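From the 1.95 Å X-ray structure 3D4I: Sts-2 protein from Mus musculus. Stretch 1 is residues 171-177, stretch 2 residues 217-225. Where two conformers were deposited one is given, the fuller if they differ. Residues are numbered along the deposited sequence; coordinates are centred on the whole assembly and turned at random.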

ATOM      1  N   SER A 171      12.250  28.810 -17.321  1.00 23.12           N
ATOM      2  CA  SER A 171      11.204  28.591 -18.306  1.00 23.46           C
ATOM      3  C   SER A 171      11.137  27.111 -18.627  1.00 23.57           C
ATOM      4  O   SER A 171      12.011  26.341 -18.217  1.00 23.36           O
ATOM      5  CB  SER A 171      11.522  29.355 -19.581  1.00 23.78           C
ATOM      6  OG  SER A 171      12.722  28.854 -20.163  1.00 22.70           O
ATOM      7  N   TYR A 172      10.112  26.720 -19.381  1.00 24.03           N
ATOM      8  CA  TYR A 172      10.009  25.346 -19.871  1.00 23.99           C
ATOM      9  C   TYR A 172      11.236  24.966 -20.694  1.00 24.23           C
ATOM     10  O   TYR A 172      11.821  23.902 -20.471  1.00 23.47           O
ATOM     11  CB  TYR A 172       8.713  25.124 -20.661  1.00 23.50           C
ATOM     12  CG  TYR A 172       8.611  23.761 -21.307  1.00 23.17           C
ATOM     13  CD1 TYR A 172       8.395  22.613 -20.539  1.00 23.11           C
ATOM     14  CD2 TYR A 172       8.732  23.616 -22.690  1.00 22.67           C
ATOM     15  CE1 TYR A 172       8.308  21.350 -21.139  1.00 22.67           C
ATOM     16  CE2 TYR A 172       8.653  22.350 -23.295  1.00 23.26           C
ATOM     17  CZ  TYR A 172       8.439  21.237 -22.521  1.00 22.05           C
ATOM     18  OH  TYR A 172       8.349  20.007 -23.128  1.00 22.49           O
ATOM     19  N   ASP A 173      11.625  25.837 -21.627  1.00 24.52           N
ATOM     20  CA  ASP A 173      12.828  25.614 -22.448  1.00 25.26           C
ATOM     21  C   ASP A 173      14.097  25.395 -21.612  1.00 24.51           C
ATOM     22  O   ASP A 173      14.911  24.508 -21.911  1.00 24.85           O
ATOM     23  CB  ASP A 173      13.043  26.744 -23.476  1.00 25.43           C
ATOM     24  CG  ASP A 173      12.003  26.735 -24.600  1.00 28.16           C
ATOM     25  OD1 ASP A 173      11.389  25.680 -24.888  1.00 31.58           O
ATOM     26  OD2 ASP A 173      11.791  27.806 -25.210  1.00 31.53           O
ATOM     27  N   GLN A 174      14.259  26.205 -20.572  1.00 24.14           N
ATOM     28  CA  GLN A 174      15.398  26.076 -19.660  1.00 23.45           C
ATOM     29  C   GLN A 174      15.341  24.789 -18.858  1.00 22.93           C
ATOM     30  O   GLN A 174      16.383  24.102 -18.687  1.00 21.57           O
ATOM     31  CB  GLN A 174      15.471  27.275 -18.731  1.00 23.80           C
ATOM     32  CG  GLN A 174      16.026  28.499 -19.448  1.00 25.21           C
ATOM     33  CD  GLN A 174      15.905  29.765 -18.650  1.00 27.90           C
ATOM     34  OE1 GLN A 174      15.025  29.899 -17.810  1.00 27.66           O
ATOM     35  NE2 GLN A 174      16.793  30.723 -18.924  1.00 29.55           N
ATOM     36  N   TYR A 175      14.131  24.474 -18.368  1.00 22.11           N
ATOM     37  CA  TYR A 175      13.873  23.201 -17.669  1.00 21.65           C
ATOM     38  C   TYR A 175      14.262  21.982 -18.516  1.00 21.73           C
ATOM     39  O   TYR A 175      15.013  21.118 -18.058  1.00 21.84           O
ATOM     40  CB  TYR A 175      12.395  23.098 -17.232  1.00 21.07           C
ATOM     41  CG  TYR A 175      12.003  21.682 -16.847  1.00 20.50           C
ATOM     42  CD1 TYR A 175      12.457  21.120 -15.665  1.00 18.73           C
ATOM     43  CD2 TYR A 175      11.205  20.902 -17.692  1.00 19.32           C
ATOM     44  CE1 TYR A 175      12.122  19.820 -15.317  1.00 20.24           C
ATOM     45  CE2 TYR A 175      10.873  19.595 -17.360  1.00 19.39           C
ATOM     46  CZ  TYR A 175      11.326  19.065 -16.164  1.00 20.00           C
ATOM     47  OH  TYR A 175      11.029  17.767 -15.815  1.00 20.73           O
ATOM     48  N   VAL A 176      13.718  21.884 -19.730  1.00 21.89           N
ATOM     49  CA  VAL A 176      14.010  20.715 -20.582  1.00 22.33           C
ATOM     50  C   VAL A 176      15.505  20.621 -20.925  1.00 22.51           C
ATOM     51  O   VAL A 176      16.069  19.518 -21.014  1.00 22.44           O
ATOM     52  CB  VAL A 176      13.101  20.625 -21.861  1.00 22.57           C
ATOM     53  CG1 VAL A 176      11.634  20.448 -21.450  1.00 21.71           C
ATOM     54  CG2 VAL A 176      13.261  21.833 -22.764  1.00 22.31           C
ATOM     55  N   GLU A 177      16.136  21.782 -21.079  1.00 22.84           N
ATOM     56  CA  GLU A 177      17.574  21.851 -21.351  1.00 23.17           C
ATOM     57  C   GLU A 177      18.391  21.333 -20.178  1.00 22.09           C
ATOM     58  O   GLU A 177      19.263  20.512 -20.391  1.00 22.04           O
ATOM     59  CB  GLU A 177      18.015  23.266 -21.766  1.00 23.32           C
ATOM     60  CG  GLU A 177      19.526  23.387 -22.098  1.00 27.66           C
ATOM     61  CD  GLU A 177      20.007  22.449 -23.206  1.00 31.83           C
ATOM     62  OE1 GLU A 177      19.177  21.829 -23.930  1.00 32.96           O
ATOM     63  OE2 GLU A 177      21.240  22.329 -23.352  1.00 35.68           O
ATOM     64  N   PRO A 217      12.981  15.957 -29.957  1.00 25.89           N
ATOM     65  CA  PRO A 217      12.923  17.324 -29.465  1.00 26.37           C
ATOM     66  C   PRO A 217      11.923  17.418 -28.289  1.00 26.76           C
ATOM     67  O   PRO A 217      11.084  16.534 -28.128  1.00 26.54           O
ATOM     68  CB  PRO A 217      12.425  18.101 -30.686  1.00 27.29           C
ATOM     69  CG  PRO A 217      11.555  17.130 -31.403  1.00 27.01           C
ATOM     70  CD  PRO A 217      12.247  15.795 -31.220  1.00 25.79           C
ATOM     71  N   PRO A 218      12.034  18.459 -27.453  1.00 27.47           N
ATOM     72  CA  PRO A 218      11.055  18.622 -26.375  1.00 27.75           C
ATOM     73  C   PRO A 218       9.637  18.671 -26.928  1.00 27.84           C
ATOM     74  O   PRO A 218       9.421  19.210 -28.018  1.00 27.79           O
ATOM     75  CB  PRO A 218      11.452  19.973 -25.769  1.00 28.34           C
ATOM     76  CG  PRO A 218      12.948  20.043 -26.017  1.00 27.65           C
ATOM     77  CD  PRO A 218      13.063  19.520 -27.420  1.00 27.58           C
ATOM     78  N   ARG A 219       8.689  18.080 -26.204  1.00 28.11           N
ATOM     79  CA  ARG A 219       7.273  18.212 -26.527  1.00 28.03           C
ATOM     80  C   ARG A 219       6.898  19.661 -26.303  1.00 28.17           C
ATOM     81  O   ARG A 219       7.521  20.332 -25.488  1.00 27.96           O
ATOM     82  CB  ARG A 219       6.423  17.357 -25.586  1.00 28.48           C
ATOM     83  CG  ARG A 219       6.552  15.893 -25.782  1.00 28.62           C
ATOM     84  CD  ARG A 219       5.570  15.156 -24.913  1.00 28.65           C
ATOM     85  NE  ARG A 219       5.804  13.716 -24.984  1.00 30.79           N
ATOM     86  CZ  ARG A 219       5.195  12.893 -25.828  1.00 32.86           C
ATOM     87  NH1 ARG A 219       4.311  13.355 -26.700  1.00 32.74           N
ATOM     88  NH2 ARG A 219       5.477  11.599 -25.800  1.00 33.76           N
ATOM     89  N   GLU A 220       5.887  20.148 -27.026  1.00 27.92           N
ATOM     90  CA  GLU A 220       5.282  21.444 -26.731  1.00 27.59           C
ATOM     91  C   GLU A 220       4.837  21.433 -25.258  1.00 26.88           C
ATOM     92  O   GLU A 220       4.365  20.418 -24.759  1.00 26.08           O
ATOM     93  CB  GLU A 220       4.080  21.688 -27.650  1.00 27.80           C
ATOM     94  CG  GLU A 220       3.598  23.141 -27.729  1.00 30.23           C
ATOM     95  CD  GLU A 220       2.520  23.495 -26.689  1.00 33.83           C
ATOM     96  OE1 GLU A 220       1.651  22.639 -26.395  1.00 34.00           O
ATOM     97  OE2 GLU A 220       2.534  24.642 -26.173  1.00 34.68           O
ATOM     98  N   CYS A 221       5.002  22.567 -24.580  1.00 26.95           N
ATOM     99  CA  CYS A 221       4.766  22.649 -23.138  1.00 26.95           C
ATOM    100  C   CYS A 221       3.398  22.144 -22.701  1.00 26.60           C
ATOM    101  O   CYS A 221       3.299  21.446 -21.694  1.00 26.73           O
ATOM    102  CB  CYS A 221       4.960  24.081 -22.649  1.00 27.70           C
ATOM    103  SG  CYS A 221       4.777  24.248 -20.866  1.00 27.89           S
ATOM    104  N   GLY A 222       2.351  22.524 -23.444  1.00 26.37           N
ATOM    105  CA  GLY A 222       0.961  22.147 -23.129  1.00 25.52           C
ATOM    106  C   GLY A 222       0.739  20.654 -23.245  1.00 24.74           C
ATOM    107  O   GLY A 222       0.070  20.044 -22.419  1.00 24.65           O
ATOM    108  N   ASP A 223       1.325  20.081 -24.290  1.00 24.40           N
ATOM    109  CA  ASP A 223       1.356  18.652 -24.535  1.00 23.81           C
ATOM    110  C   ASP A 223       2.087  17.913 -23.408  1.00 22.92           C
ATOM    111  O   ASP A 223       1.624  16.871 -22.932  1.00 22.63           O
ATOM    112  CB  ASP A 223       2.041  18.426 -25.892  1.00 24.82           C
ATOM    113  CG  ASP A 223       1.105  18.666 -27.060  0.50 25.33           C
ATOM    114  OD1 ASP A 223      -0.115  18.417 -26.915  0.50 26.77           O
ATOM    115  OD2 ASP A 223       1.590  19.101 -28.123  0.50 25.69           O
ATOM    116  N   PHE A 224       3.221  18.465 -22.985  1.00 21.60           N
ATOM    117  CA  PHE A 224       4.013  17.909 -21.863  1.00 20.80           C
ATOM    118  C   PHE A 224       3.159  17.920 -20.573  1.00 20.42           C
ATOM    119  O   PHE A 224       2.996  16.895 -19.924  1.00 20.38           O
ATOM    120  CB  PHE A 224       5.306  18.716 -21.749  1.00 20.27           C
ATOM    121  CG  PHE A 224       6.058  18.563 -20.444  1.00 20.67           C
ATOM    122  CD1 PHE A 224       6.898  17.475 -20.227  1.00 23.44           C
ATOM    123  CD2 PHE A 224       6.001  19.570 -19.478  1.00 21.23           C
ATOM    124  CE1 PHE A 224       7.618  17.357 -19.017  1.00 23.33           C
ATOM    125  CE2 PHE A 224       6.727  19.463 -18.273  1.00 20.79           C
ATOM    126  CZ  PHE A 224       7.531  18.353 -18.059  1.00 21.89           C
ATOM    127  N   ALA A 225       2.560  19.063 -20.258  1.00 20.11           N
ATOM    128  CA  ALA A 225       1.774  19.198 -19.023  1.00 21.11           C
ATOM    129  C   ALA A 225       0.587  18.218 -18.954  1.00 21.79           C
ATOM    130  O   ALA A 225       0.306  17.611 -17.904  1.00 20.59           O
ATOM    131  CB  ALA A 225       1.327  20.659 -18.848  1.00 20.53           C
TER
HETATM  132  O   HOH W   1       9.636  17.365 -23.408  1.00 23.92           O

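Pro217 lies out of reach of the helix that begins at Tyr172, so the contact opens at Pro218. Its CA-to-CB bond points toward stretch 1, and its ring packs on Val176, with Pro218 CG 3.7 Å from Val176 CG2. The tyrosine side of the same proline is looser: Pro218 CB stands 4.4 Å from Tyr172 CE2.

Arg219 contributes through its backbone. Tyr172 OH donates a hydrogen bond to Arg219 O, and the 2.5 Å between these two oxygens is short. The acceptor lies at the edge of the tyrosine ring, near its plane, where a phenolic proton can be directed without leaving the plane of the ring. A water reinforces the link: it donates to Tyr172 OH at 3.0 Å and accepts from Arg219 N, also at 3.0 Å. One hydroxyl thus reaches both polar backbone atoms of Arg219, one directly and one through the water, while the end of the arginine side chain leads away.

Glu220 points away from stretch 1 and serves its own helix as N-cap. Its OE1 accepts weak hydrogen bonds from Gly222 N at 3.0 Å and Asp223 N at 3.3 Å.

Cys221, the first residue of that helix, covers one face of the Tyr172 ring. Its CA is 4.0 Å from the ring centroid and 13° off the normal, a CH-pi arrangement; its SG is 4.3 Å from the centroid at 27°, a sulfur-aromatic contact.

Gly222 and Asp223 make no contact across the stretches, but Phe224, one turn after Glu220, points back toward stretch 1 and meets two tyrosines. Tyr172 CE1 lies over a face of its ring, 3.4 Å from Phe224 CD2, and Tyr175 CE2 is 3.6 Å from Phe224 CZ. Interplanar angles of 49° and 48° make both pairs oblique. Ala225 lies beyond the contact.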